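Luciferase-like enzymeAMP-CoA-ligase (Zophobas atratus, PDB 4W8O) probably activates carboxylic acids with ATP as acyl-adenylates and passes them to coenzyme A, as a luciferase-like AMP-CoA ligase of a nonluminescent mealworm. Local coordinates at residues P13-I18 with I205-F210; Q63-T68 with S141-V146; L104-I109 with E132-G137; I272-L277 with K307-L312; D364-V369 with E376-S381. All blocks are in the same frame, centred on the assembly; numbering follows the deposited sequence.

Contact 1: P13-I18 with I205-F210; sequences PNFDKI and IVETSF
Phe-15 overlaps the outer half of the Glu-207 side chain: its CD2 lies 3.6 Å from the carboxylate carbon CD of Glu-207, and CG of the glutamate meets the ring edge in the ring plane. The two side chains cross at about a right angle, ring and carboxylate planes 60° apart. Glu-207 reaches across because its chain is extended beyond CG (chi2 175°), which brings both oxygens up to the backbone of the loop. OE2 takes the N-H of Asn-14 almost straight on its syn side; the modelled N to OE2 length of 2.5 Å is probably too short to trust in detail. The N-H of Phe-15 comes to OE1 from above the carboxylate plane, with 3.1 Å between Phe-15 N and Glu-207 OE1. A water adds a second route, donating to OE2 and accepting from ND2 of Asn-14, while Gln-204 also bonds OE1. Glutamate suits the place: it is long enough to leave the helix and offers two acceptors to successive peptide N-H groups. Shortening Glu-207 to an alanine would probably leave both N-H groups without their acceptor and the loop less firmly held. The ring of Phe-15 meanwhile packs edge-to-face with Phe-23 and touches Leu-239. The arrangement is a carboxylate holding consecutive backbone amides, here joining an N-terminal loop to helix 199-211 of the AMP-binding fold.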
# COMPACT_ATOMS: atom_id res chain seq x y z
N PRO A 13 -7.25 -17.50 -7.11
CA PRO A 13 -6.03 -16.69 -7.21
C PRO A 13 -5.20 -17.00 -8.45
O PRO A 13 -4.97 -18.16 -8.75
CB PRO A 13 -5.26 -17.04 -5.92
CG PRO A 13 -6.31 -17.52 -4.97
CD PRO A 13 -7.28 -18.27 -5.85
N ASN A 14 -4.79 -15.96 -9.17
CA ASN A 14 -3.92 -16.12 -10.34
C ASN A 14 -2.46 -15.74 -10.09
O ASN A 14 -1.60 -16.02 -10.91
CB ASN A 14 -4.46 -15.31 -11.52
CG ASN A 14 -5.72 -15.91 -12.10
OD1 ASN A 14 -5.79 -17.11 -12.36
ND2 ASN A 14 -6.73 -15.07 -12.31
N PHE A 15 -2.18 -15.10 -8.96
CA PHE A 15 -0.82 -14.64 -8.67
C PHE A 15 -0.29 -15.24 -7.36
O PHE A 15 0.27 -14.53 -6.51
CB PHE A 15 -0.80 -13.12 -8.64
CG PHE A 15 -1.32 -12.49 -9.90
CD1 PHE A 15 -0.61 -12.60 -11.08
CD2 PHE A 15 -2.51 -11.80 -9.91
CE1 PHE A 15 -1.07 -12.02 -12.26
CE2 PHE A 15 -2.99 -11.22 -11.07
CZ PHE A 15 -2.27 -11.33 -12.25
N ASP A 16 -0.47 -16.55 -7.21
CA ASP A 16 -0.08 -17.25 -5.98
C ASP A 16 1.09 -18.22 -6.16
O ASP A 16 1.46 -18.91 -5.22
CB ASP A 16 -1.28 -17.99 -5.38
CG ASP A 16 -1.87 -19.05 -6.32
OD1 ASP A 16 -1.68 -18.95 -7.55
OD2 ASP A 16 -2.52 -19.97 -5.81
N LYS A 17 1.70 -18.23 -7.34
CA LYS A 17 2.82 -19.13 -7.63
C LYS A 17 4.06 -18.40 -8.14
O LYS A 17 4.97 -19.02 -8.69
CB LYS A 17 2.38 -20.19 -8.64
CG LYS A 17 1.25 -21.08 -8.13
CD LYS A 17 0.80 -22.07 -9.18
CE LYS A 17 -0.31 -22.98 -8.67
NZ LYS A 17 -1.54 -22.22 -8.29
N ILE A 18 4.13 -17.09 -7.93
CA ILE A 18 5.26 -16.33 -8.46
C ILE A 18 5.80 -15.32 -7.46
O ILE A 18 5.16 -15.03 -6.46
CB ILE A 18 4.89 -15.60 -9.76
CG1 ILE A 18 3.68 -14.69 -9.53
CG2 ILE A 18 4.59 -16.60 -10.87
CD1 ILE A 18 3.48 -13.72 -10.66
N ILE A 205 -2.60 -9.54 -0.91
CA ILE A 205 -3.10 -8.22 -0.56
C ILE A 205 -3.56 -7.52 -1.85
O ILE A 205 -4.64 -6.93 -1.90
CB ILE A 205 -2.04 -7.34 0.14
CG1 ILE A 205 -1.76 -7.89 1.54
CG2 ILE A 205 -2.53 -5.89 0.21
CD1 ILE A 205 -0.57 -7.26 2.24
N VAL A 206 -2.73 -7.62 -2.88
CA VAL A 206 -2.98 -6.98 -4.16
C VAL A 206 -4.18 -7.64 -4.87
O VAL A 206 -5.07 -6.95 -5.36
CB VAL A 206 -1.74 -7.04 -5.08
CG1 VAL A 206 -2.08 -6.58 -6.48
CG2 VAL A 206 -0.60 -6.21 -4.49
N GLU A 207 -4.19 -8.97 -4.92
CA GLU A 207 -5.23 -9.68 -5.64
C GLU A 207 -6.59 -9.57 -4.94
O GLU A 207 -7.61 -9.40 -5.60
CB GLU A 207 -4.84 -11.15 -5.87
CG GLU A 207 -5.35 -11.67 -7.19
CD GLU A 207 -4.88 -13.07 -7.52
OE1 GLU A 207 -3.96 -13.61 -6.87
OE2 GLU A 207 -5.46 -13.64 -8.46
N THR A 208 -6.58 -9.63 -3.61
CA THR A 208 -7.81 -9.46 -2.83
C THR A 208 -8.41 -8.08 -3.06
O THR A 208 -9.62 -7.95 -3.22
CB THR A 208 -7.55 -9.69 -1.32
OG1 THR A 208 -7.18 -11.05 -1.10
CG2 THR A 208 -8.79 -9.35 -0.47
N SER A 209 -7.57 -7.05 -3.11
CA SER A 209 -8.04 -5.69 -3.38
C SER A 209 -8.68 -5.57 -4.79
O SER A 209 -9.65 -4.84 -4.97
CB SER A 209 -6.92 -4.65 -3.16
OG SER A 209 -5.96 -4.61 -4.21
N PHE A 210 -8.15 -6.30 -5.76
CA PHE A 210 -8.75 -6.35 -7.09
C PHE A 210 -10.16 -6.94 -7.07
O PHE A 210 -11.08 -6.39 -7.68
CB PHE A 210 -7.86 -7.14 -8.06
CG PHE A 210 -8.47 -7.35 -9.41
CD1 PHE A 210 -8.47 -6.34 -10.35
CD2 PHE A 210 -9.05 -8.57 -9.74
CE1 PHE A 210 -9.05 -6.53 -11.60
CE2 PHE A 210 -9.62 -8.77 -10.99
CZ PHE A 210 -9.62 -7.75 -11.92
O HOH W 1 -6.93 -12.48 -10.73

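Contact 2: Q63-T68 with S141-V146; sequences QKKGIT and SCEIIV
Lys-65 NZ gives the shortest polar bond here, a salt bridge in which it lies 2.8 Å from OE2 of Glu-143. The ammonium comes in on the syn side of that oxygen, 28° out of the carboxylate plane, and the two side chains cross at about a right angle. Lysine is straight until its last torsion, where a bend (chi4 -69°) sets NZ against the carboxylate. The methylenes before it also serve: CD of Lys-65 lies 3.8 Å from Glu-143 OE1, and CE rests 4.1 Å from CD1 of Ile-145. A lysine thus suits the spot twice over, with an aliphatic stem for the isoleucine and a charge for the glutamate. Met-159 of helix 156-159 touches both Lys-65 and Ile-145. On the backbone side, helix 48-64 closes in a Schellman motif just after Lys-65; Gly-66 takes the positive phi (94°), where a side chain would be jammed against the preceding carbonyl. Glu-143 starts strand 143-147, its backbone bonded to Arg-119 and Ile-121. Since the lysine is exposed and one oxygen makes the bond, the charge pair is probably a modest link at the surface, with the aliphatic contact beneath it adding the apolar share.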
# COMPACT_ATOMS: atom_id res chain seq x y z
N GLN A 63 22.77 -6.11 -9.47
CA GLN A 63 23.33 -7.46 -9.52
C GLN A 63 24.86 -7.41 -9.51
O GLN A 63 25.52 -8.18 -8.80
CB GLN A 63 22.81 -8.15 -10.78
CG GLN A 63 22.96 -9.66 -10.82
CD GLN A 63 22.17 -10.25 -11.99
OE1 GLN A 63 22.40 -9.91 -13.15
NE2 GLN A 63 21.22 -11.13 -11.68
N LYS A 64 25.43 -6.48 -10.27
CA LYS A 64 26.87 -6.30 -10.31
C LYS A 64 27.43 -5.81 -8.97
O LYS A 64 28.58 -6.10 -8.63
CB LYS A 64 27.25 -5.32 -11.44
CG LYS A 64 26.97 -5.86 -12.83
CD LYS A 64 27.29 -4.84 -13.92
CE LYS A 64 27.12 -5.46 -15.29
NZ LYS A 64 27.28 -4.47 -16.39
N LYS A 65 26.61 -5.08 -8.21
CA LYS A 65 26.97 -4.65 -6.85
C LYS A 65 26.87 -5.76 -5.81
O LYS A 65 27.16 -5.54 -4.64
CB LYS A 65 26.10 -3.48 -6.39
CG LYS A 65 26.30 -2.16 -7.12
CD LYS A 65 25.34 -1.14 -6.54
CE LYS A 65 25.62 0.26 -7.04
NZ LYS A 65 26.89 0.83 -6.53
N GLY A 66 26.41 -6.94 -6.23
CA GLY A 66 26.36 -8.11 -5.36
C GLY A 66 25.02 -8.33 -4.66
O GLY A 66 24.96 -9.14 -3.73
N ILE A 67 23.97 -7.62 -5.10
CA ILE A 67 22.63 -7.77 -4.52
C ILE A 67 22.01 -9.10 -4.93
O ILE A 67 22.03 -9.48 -6.10
CB ILE A 67 21.69 -6.62 -4.95
CG1 ILE A 67 22.17 -5.28 -4.38
CG2 ILE A 67 20.25 -6.88 -4.52
CD1 ILE A 67 22.11 -5.16 -2.87
N THR A 68 21.47 -9.82 -3.95
CA THR A 68 20.75 -11.06 -4.19
C THR A 68 19.50 -11.06 -3.33
O THR A 68 19.22 -10.11 -2.61
CB THR A 68 21.62 -12.29 -3.87
OG1 THR A 68 21.92 -12.31 -2.47
CG2 THR A 68 22.92 -12.27 -4.67
N SER A 141 26.77 0.64 8.64
CA SER A 141 27.34 0.88 7.33
C SER A 141 26.30 0.47 6.28
O SER A 141 25.64 -0.56 6.41
CB SER A 141 28.64 0.10 7.13
OG SER A 141 29.33 0.61 6.00
N CYS A 142 26.16 1.30 5.26
CA CYS A 142 25.15 1.09 4.24
C CYS A 142 25.49 1.98 3.07
O CYS A 142 25.86 3.14 3.26
CB CYS A 142 23.77 1.47 4.77
SG CYS A 142 22.40 1.22 3.61
N GLU A 143 25.38 1.46 1.86
CA GLU A 143 25.56 2.28 0.67
C GLU A 143 24.34 3.18 0.51
O GLU A 143 23.19 2.73 0.66
CB GLU A 143 25.75 1.39 -0.56
CG GLU A 143 26.08 2.14 -1.84
CD GLU A 143 25.90 1.28 -3.08
OE1 GLU A 143 25.81 0.05 -2.96
OE2 GLU A 143 25.86 1.85 -4.19
N ILE A 144 24.58 4.46 0.24
CA ILE A 144 23.51 5.40 -0.07
C ILE A 144 23.55 5.71 -1.56
O ILE A 144 24.62 5.91 -2.13
CB ILE A 144 23.66 6.71 0.73
CG1 ILE A 144 23.43 6.44 2.23
CG2 ILE A 144 22.69 7.76 0.22
CD1 ILE A 144 23.84 7.58 3.13
N ILE A 145 22.38 5.73 -2.20
CA ILE A 145 22.27 6.13 -3.60
C ILE A 145 21.22 7.23 -3.68
O ILE A 145 20.09 7.05 -3.22
CB ILE A 145 21.92 4.93 -4.51
CG1 ILE A 145 23.04 3.88 -4.43
CG2 ILE A 145 21.75 5.39 -5.96
CD1 ILE A 145 22.80 2.64 -5.27
N VAL A 146 21.60 8.38 -4.24
CA VAL A 146 20.76 9.58 -4.20
C VAL A 146 19.94 9.70 -5.48
O VAL A 146 20.45 9.47 -6.58
CB VAL A 146 21.63 10.85 -4.02
CG1 VAL A 146 20.79 12.12 -4.09
CG2 VAL A 146 22.39 10.79 -2.71

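Contact 3: L104-I109 with E132-G137; sequences LSVRNI and EKSLKG
No ring, amide or other flat group carries this contact; aliphatic branches of Val-106 and Ile-109 close round the small side chain of Ser-134. Ile-109 comes nearest, its CG2 3.4 Å from OG of Ser-134 and 3.6 Å from CB of the same serine. With CG1 beside the backbone N (chi1 -65°, measured to CG1), CG2 stands anti to that N and faces the serine. One turn earlier, CG1 of Val-106 lies 3.8 Å from Ser-134 OG, and CG2 of Val-106 approaches CB of Lys-133 at 4.3 Å. The lysine joins in only through the foot of its chain, the rest heading off from the contact. A serine can be buried among these hydrocarbon groups because OG bonds back to the carbonyl of Leu-130 in its own helix, and its smallness lets the CA atoms of Val-106 and Ser-134 come within 5.4 Å. Ser-105 suits the start of its helix for another reason: as the N-cap it accepts the N-H of Asn-108 on OG. Helices 106-116 and 128-138 pack against each other here, with strand 120-124 between them in the chain; Leu-113 of the first helix also touches Ser-134, and the second helix packs on strand 143-147.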
# COMPACT_ATOMS: atom_id res chain seq x y z
N LEU A 104 9.72 11.33 9.18
CA LEU A 104 10.06 10.81 10.50
C LEU A 104 11.34 11.44 11.04
O LEU A 104 12.23 11.81 10.28
CB LEU A 104 10.22 9.29 10.46
CG LEU A 104 8.92 8.51 10.29
CD1 LEU A 104 9.22 7.10 9.79
CD2 LEU A 104 8.12 8.46 11.59
N SER A 105 11.43 11.54 12.37
CA SER A 105 12.60 12.09 13.04
C SER A 105 13.80 11.19 12.86
O SER A 105 13.67 10.02 12.48
CB SER A 105 12.33 12.24 14.54
OG SER A 105 12.29 10.97 15.17
N VAL A 106 14.97 11.74 13.16
CA VAL A 106 16.22 11.00 13.15
C VAL A 106 16.14 9.81 14.09
O VAL A 106 16.55 8.71 13.73
CB VAL A 106 17.43 11.87 13.56
CG1 VAL A 106 18.67 11.02 13.79
CG2 VAL A 106 17.71 12.94 12.51
N ARG A 107 15.61 10.01 15.30
CA ARG A 107 15.55 8.90 16.24
C ARG A 107 14.64 7.78 15.75
O ARG A 107 14.93 6.61 15.96
CB ARG A 107 15.11 9.34 17.64
CG ARG A 107 15.54 8.31 18.67
CD ARG A 107 15.02 8.56 20.07
NE ARG A 107 15.71 9.64 20.77
CZ ARG A 107 15.32 10.91 20.80
NH1 ARG A 107 14.22 11.31 20.15
NH2 ARG A 107 16.03 11.80 21.48
N ASN A 108 13.53 8.13 15.11
CA ASN A 108 12.64 7.10 14.59
C ASN A 108 13.27 6.35 13.43
O ASN A 108 13.21 5.12 13.36
CB ASN A 108 11.29 7.70 14.19
CG ASN A 108 10.48 8.15 15.38
OD1 ASN A 108 10.55 7.57 16.46
ND2 ASN A 108 9.69 9.20 15.19
N ILE A 109 13.92 7.08 12.52
CA ILE A 109 14.57 6.45 11.37
C ILE A 109 15.67 5.51 11.84
O ILE A 109 15.80 4.39 11.34
CB ILE A 109 15.13 7.50 10.38
CG1 ILE A 109 13.99 8.32 9.76
CG2 ILE A 109 15.95 6.82 9.30
CD1 ILE A 109 13.24 7.64 8.64
N GLU A 132 21.84 10.17 6.50
CA GLU A 132 23.24 10.21 6.94
C GLU A 132 23.35 10.26 8.47
O GLU A 132 24.11 9.51 9.08
CB GLU A 132 23.98 11.42 6.32
CG GLU A 132 24.26 11.29 4.81
CD GLU A 132 24.91 12.55 4.22
OE1 GLU A 132 24.66 13.67 4.71
OE2 GLU A 132 25.67 12.42 3.25
N LYS A 133 22.57 11.14 9.09
CA LYS A 133 22.58 11.28 10.55
C LYS A 133 22.08 10.02 11.24
O LYS A 133 22.64 9.59 12.25
CB LYS A 133 21.72 12.47 10.98
CG LYS A 133 22.34 13.81 10.68
CD LYS A 133 21.39 14.95 11.00
CE LYS A 133 21.98 16.30 10.63
NZ LYS A 133 20.96 17.38 10.73
N SER A 134 21.03 9.42 10.68
CA SER A 134 20.44 8.23 11.28
C SER A 134 21.41 7.06 11.23
O SER A 134 21.56 6.33 12.21
CB SER A 134 19.13 7.88 10.57
OG SER A 134 18.18 8.94 10.67
N LEU A 135 22.09 6.88 10.10
CA LEU A 135 23.07 5.81 9.95
C LEU A 135 24.24 6.02 10.91
O LEU A 135 24.71 5.07 11.53
CB LEU A 135 23.59 5.74 8.51
CG LEU A 135 22.61 5.18 7.48
CD1 LEU A 135 23.12 5.44 6.07
CD2 LEU A 135 22.39 3.69 7.69
N LYS A 136 24.69 7.26 11.04
CA LYS A 136 25.76 7.59 11.98
C LYS A 136 25.33 7.23 13.41
O LYS A 136 26.05 6.53 14.11
CB LYS A 136 26.11 9.07 11.88
CG LYS A 136 27.28 9.50 12.74
CD LYS A 136 27.66 10.95 12.49
CE LYS A 136 28.74 11.40 13.45
NZ LYS A 136 29.23 12.77 13.13
N GLY A 137 24.14 7.65 13.80
CA GLY A 137 23.60 7.30 15.12
C GLY A 137 23.46 5.80 15.34
O GLY A 137 23.92 5.27 16.34

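Contact 4: I272-L277 with K307-L312; sequences IYTYQL and KKLTQL
Two helices connecting parallel neighbours within a mixed alpha/beta sheet pack here: the short, weakly bonded helix 274-278 lies between strands 266-268 and 293-297 in the chain, and helix 303-312 leads from strand 293-297 to strand 317-324. Between Thr-274 and Leu-277 on one side and Leu-309 and Leu-312 on the other, no hydrogen bond crosses. Thr-274 and Leu-309 cross at about a right angle, CB of the threonine 3.8 Å from CD1 of the leucine and 3.9 Å from its CD2, so the fork of Leu-309 straddles the branch point. Threonine is apt because it shows a hydrocarbon surface yet keeps its hydroxyl occupied: OG1 stands between the backbone N and carbonyl carbon (chi1 63°) and is bonded to the carbonyl of Pro-271 and to NE2 of Gln-305. Further along, CD2 of Leu-312 lies 3.8 Å from CB of Leu-277 and 3.6 Å from the carbonyl O of Leu-277, a methyl laid against backbone as well as side chain. CD1 of Leu-277 approaches CD2 of Leu-309 more loosely, at 4.4 Å. Leucines suit such a seam because their forked ends offer two methyls to a neighbouring helix. Around it, Leu-309 also rests on Val-318 of strand 317-324, Leu-277 on Met-250, and Leu-312 on Pro-283.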
# COMPACT_ATOMS: atom_id res chain seq x y z
N ILE A 272 -9.97 13.20 6.51
CA ILE A 272 -9.78 14.59 6.92
C ILE A 272 -9.43 15.53 5.76
O ILE A 272 -9.86 16.68 5.76
CB ILE A 272 -8.76 14.72 8.07
CG1 ILE A 272 -8.86 16.12 8.69
CG2 ILE A 272 -7.35 14.40 7.57
CD1 ILE A 272 -8.15 16.24 10.02
N TYR A 273 -8.69 15.04 4.77
CA TYR A 273 -8.38 15.84 3.58
C TYR A 273 -9.57 16.03 2.63
O TYR A 273 -9.53 16.93 1.79
CB TYR A 273 -7.20 15.23 2.81
CG TYR A 273 -5.90 15.22 3.58
CD1 TYR A 273 -5.14 16.38 3.72
CD2 TYR A 273 -5.42 14.05 4.17
CE1 TYR A 273 -3.95 16.38 4.43
CE2 TYR A 273 -4.24 14.03 4.88
CZ TYR A 273 -3.51 15.20 5.01
OH TYR A 273 -2.34 15.18 5.71
N THR A 274 -10.62 15.22 2.75
CA THR A 274 -11.79 15.38 1.87
C THR A 274 -12.53 16.69 2.11
O THR A 274 -13.24 17.16 1.24
CB THR A 274 -12.83 14.25 2.01
OG1 THR A 274 -13.36 14.23 3.34
CG2 THR A 274 -12.21 12.91 1.67
N TYR A 275 -12.36 17.26 3.30
CA TYR A 275 -12.93 18.56 3.63
C TYR A 275 -12.37 19.67 2.75
O TYR A 275 -13.04 20.68 2.54
CB TYR A 275 -12.76 18.88 5.12
CG TYR A 275 -13.70 18.06 5.99
CD1 TYR A 275 -13.32 16.81 6.47
CD2 TYR A 275 -14.97 18.53 6.32
CE1 TYR A 275 -14.18 16.06 7.25
CE2 TYR A 275 -15.83 17.78 7.09
CZ TYR A 275 -15.43 16.55 7.56
OH TYR A 275 -16.30 15.81 8.33
N GLN A 276 -11.16 19.49 2.23
CA GLN A 276 -10.61 20.42 1.24
C GLN A 276 -11.32 20.33 -0.11
O GLN A 276 -11.39 21.32 -0.83
CB GLN A 276 -9.11 20.19 1.06
CG GLN A 276 -8.29 20.55 2.28
CD GLN A 276 -6.80 20.62 2.00
OE1 GLN A 276 -6.38 21.12 0.96
NE2 GLN A 276 -5.99 20.13 2.93
N LEU A 277 -11.86 19.16 -0.44
CA LEU A 277 -12.61 18.97 -1.69
C LEU A 277 -13.98 19.64 -1.61
O LEU A 277 -14.37 20.36 -2.51
CB LEU A 277 -12.80 17.49 -2.01
CG LEU A 277 -11.53 16.66 -2.15
CD1 LEU A 277 -11.87 15.18 -2.26
CD2 LEU A 277 -10.74 17.13 -3.36
N LYS A 307 -22.23 12.41 2.71
CA LYS A 307 -23.25 12.90 1.79
C LYS A 307 -22.74 14.01 0.88
O LYS A 307 -22.98 13.99 -0.32
CB LYS A 307 -24.47 13.41 2.56
CG LYS A 307 -25.39 12.32 3.06
CD LYS A 307 -26.74 12.89 3.49
CE LYS A 307 -27.72 11.79 3.86
NZ LYS A 307 -27.26 11.04 5.06
N LYS A 308 -22.05 15.00 1.47
CA LYS A 308 -21.50 16.11 0.70
C LYS A 308 -20.58 15.60 -0.41
O LYS A 308 -20.59 16.14 -1.52
CB LYS A 308 -20.75 17.11 1.60
CG LYS A 308 -21.65 18.03 2.41
CD LYS A 308 -20.85 19.17 3.03
CE LYS A 308 -21.73 20.11 3.86
NZ LYS A 308 -21.61 19.90 5.33
N LEU A 309 -19.80 14.57 -0.11
CA LEU A 309 -18.91 13.98 -1.10
C LEU A 309 -19.65 13.32 -2.27
O LEU A 309 -19.22 13.44 -3.41
CB LEU A 309 -17.94 12.98 -0.45
CG LEU A 309 -16.83 13.62 0.38
CD1 LEU A 309 -16.13 12.58 1.26
CD2 LEU A 309 -15.82 14.34 -0.51
N THR A 310 -20.77 12.65 -1.98
CA THR A 310 -21.56 12.02 -3.05
C THR A 310 -22.20 13.09 -3.93
O THR A 310 -22.39 12.88 -5.13
CB THR A 310 -22.66 11.09 -2.51
OG1 THR A 310 -23.52 11.82 -1.63
CG2 THR A 310 -22.05 9.92 -1.76
N GLN A 311 -22.54 14.23 -3.34
CA GLN A 311 -23.08 15.37 -4.10
C GLN A 311 -22.00 16.00 -4.98
O GLN A 311 -22.26 16.34 -6.13
CB GLN A 311 -23.67 16.42 -3.16
CG GLN A 311 -24.87 15.94 -2.36
CD GLN A 311 -25.35 16.98 -1.38
OE1 GLN A 311 -24.95 17.00 -0.21
NE2 GLN A 311 -26.19 17.89 -1.86
N LEU A 312 -20.80 16.15 -4.43
CA LEU A 312 -19.69 16.70 -5.20
C LEU A 312 -19.36 15.82 -6.41
O LEU A 312 -19.05 16.33 -7.50
CB LEU A 312 -18.46 16.85 -4.30
CG LEU A 312 -17.18 17.39 -4.94
CD1 LEU A 312 -17.44 18.70 -5.66
CD2 LEU A 312 -16.09 17.56 -3.89

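Contact 5: D364-V369 with E376-S381; sequences DNEEIV and ELRVKS
Charge pairing between Glu-366 and Arg-378 makes up the whole contact across the segments. The guanidinium holds the carboxylate end-on through two nitrogens: Arg-378 NH1 lies 2.8 Å from Glu-366 OE1 and Arg-378 NH2 3.1 Å from Glu-366 OE2, the first bond nearly straight. Both oxygens lie near the guanidinium plane, at its edge, but are met from above the carboxylate plane, since the two planes stand 57° apart. A bend at chi2 (96°) turns the Glu-366 carboxylate toward the arginine, whose own chain is extended from CG to NE. Further salt bridges complete the network: Arg-378 NH2 also bonds Glu-376 OE1 at 2.7 Å, the oxygen lying in the guanidinium plane and met on its anti side, and NH1 reaches Asp-398. Three acidic partners would probably keep the buried guanidinium charged and fix its rotation. Arginine fits because its flat group presents several N-H directions at once; a leucine in its place would probably leave these carboxylates without their shared counter-charge and close to one another. In backbone terms, Glu-366 has a positive phi (54°) and forms a G1 beta bulge with Glu-367 opposite the end of strand 357-362. On strand 367-380, Arg-378 lies beside Lys-359 and Val-361 of its hairpin partner 357-362 and, on the other neighbouring strand, Lys-404 of 403-411.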
# COMPACT_ATOMS: atom_id res chain seq x y z
N ASP A 364 -12.42 -12.08 27.76
CA ASP A 364 -12.75 -13.00 28.86
C ASP A 364 -13.73 -14.04 28.31
O ASP A 364 -14.67 -13.69 27.61
CB ASP A 364 -13.31 -12.27 30.08
CG ASP A 364 -14.16 -11.07 29.72
OD1 ASP A 364 -13.58 -10.02 29.37
OD2 ASP A 364 -15.40 -11.17 29.79
N ASN A 365 -13.48 -15.32 28.60
CA ASN A 365 -14.16 -16.47 27.96
C ASN A 365 -13.62 -16.83 26.57
O ASN A 365 -13.64 -18.00 26.19
CB ASN A 365 -15.70 -16.32 27.92
CG ASN A 365 -16.34 -16.48 29.30
OD1 ASN A 365 -16.24 -15.60 30.16
ND2 ASN A 365 -17.03 -17.61 29.51
N GLU A 366 -13.15 -15.84 25.80
CA GLU A 366 -12.50 -16.09 24.50
C GLU A 366 -13.40 -16.92 23.58
O GLU A 366 -13.08 -18.06 23.25
CB GLU A 366 -11.13 -16.76 24.69
CG GLU A 366 -10.34 -16.98 23.40
CD GLU A 366 -9.31 -15.89 23.10
OE1 GLU A 366 -8.42 -16.16 22.27
OE2 GLU A 366 -9.39 -14.78 23.67
N GLU A 367 -14.53 -16.34 23.19
CA GLU A 367 -15.52 -17.04 22.38
C GLU A 367 -16.12 -16.09 21.36
O GLU A 367 -16.27 -14.90 21.64
CB GLU A 367 -16.61 -17.58 23.29
CG GLU A 367 -17.23 -18.88 22.81
CD GLU A 367 -18.28 -19.40 23.76
OE1 GLU A 367 -18.80 -20.51 23.51
OE2 GLU A 367 -18.58 -18.72 24.76
N ILE A 368 -16.47 -16.59 20.18
CA ILE A 368 -16.97 -15.71 19.11
C ILE A 368 -18.43 -15.32 19.39
O ILE A 368 -19.20 -16.12 19.91
CB ILE A 368 -16.77 -16.25 17.66
CG1 ILE A 368 -18.07 -16.79 17.02
CG2 ILE A 368 -15.61 -17.25 17.58
CD1 ILE A 368 -18.45 -18.20 17.42
N VAL A 369 -18.79 -14.09 19.05
CA VAL A 369 -20.10 -13.56 19.40
C VAL A 369 -20.94 -13.25 18.17
O VAL A 369 -20.43 -13.22 17.04
CB VAL A 369 -20.00 -12.30 20.30
CG1 VAL A 369 -19.33 -12.65 21.63
CG2 VAL A 369 -19.24 -11.17 19.61
N GLU A 376 -13.29 -8.10 20.28
CA GLU A 376 -12.04 -7.87 19.57
C GLU A 376 -12.16 -8.42 18.15
O GLU A 376 -12.51 -9.59 17.96
CB GLU A 376 -10.87 -8.56 20.29
CG GLU A 376 -10.88 -8.41 21.81
CD GLU A 376 -9.61 -8.92 22.48
OE1 GLU A 376 -9.00 -9.89 21.97
OE2 GLU A 376 -9.23 -8.37 23.53
N LEU A 377 -11.89 -7.58 17.15
CA LEU A 377 -11.86 -8.05 15.76
C LEU A 377 -10.64 -8.92 15.49
O LEU A 377 -9.50 -8.51 15.73
CB LEU A 377 -11.88 -6.90 14.75
CG LEU A 377 -13.28 -6.47 14.33
CD1 LEU A 377 -13.95 -5.72 15.47
CD2 LEU A 377 -13.23 -5.62 13.06
N ARG A 378 -10.90 -10.12 14.98
CA ARG A 378 -9.84 -11.02 14.58
C ARG A 378 -10.09 -11.52 13.17
O ARG A 378 -11.24 -11.79 12.80
CB ARG A 378 -9.73 -12.17 15.57
CG ARG A 378 -9.62 -11.68 17.00
CD ARG A 378 -8.98 -12.71 17.89
NE ARG A 378 -8.97 -12.27 19.28
CZ ARG A 378 -8.89 -13.09 20.32
NH1 ARG A 378 -8.81 -14.41 20.14
NH2 ARG A 378 -8.89 -12.60 21.55
N VAL A 379 -9.02 -11.65 12.40
CA VAL A 379 -9.12 -11.88 10.96
C VAL A 379 -8.12 -12.93 10.48
O VAL A 379 -7.09 -13.15 11.14
CB VAL A 379 -8.92 -10.56 10.19
CG1 VAL A 379 -10.00 -9.56 10.57
CG2 VAL A 379 -7.54 -9.98 10.47
N LYS A 380 -8.42 -13.57 9.35
CA LYS A 380 -7.57 -14.63 8.81
C LYS A 380 -7.72 -14.75 7.30
O LYS A 380 -8.83 -14.80 6.80
CB LYS A 380 -7.90 -15.97 9.46
CG LYS A 380 -6.93 -17.09 9.10
CD LYS A 380 -7.23 -18.35 9.89
CE LYS A 380 -6.30 -19.50 9.52
NZ LYS A 380 -6.57 -20.70 10.37
N SER A 381 -6.59 -14.79 6.60
CA SER A 381 -6.56 -14.93 5.15
C SER A 381 -5.14 -15.22 4.69
O SER A 381 -4.18 -15.12 5.47
CB SER A 381 -7.04 -13.65 4.46
OG SER A 381 -6.01 -12.68 4.38

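How the contacts relate
Along the chain contact 3 is nested within contact 2, which is nested within contact 1; contacts 4 and 5 then follow in series. Contacts 2 and 3 are neighbours, their centres 19 Å apart, and touch where Ile-144 of strand 143-147 packs on Leu-135 of helix 128-138; they belong with the eight-stranded mixed sheet. Contact 4 joins helices of the nine-stranded sheet, its centre about 44 Å from that of contact 2, across the centre of the chain. Contact 5 lies in the five-stranded antiparallel sheet. Contact 1 comes within about 6 Å of it, nearest atoms, without touching. Together they sample all three sheets of this AMP-binding fold.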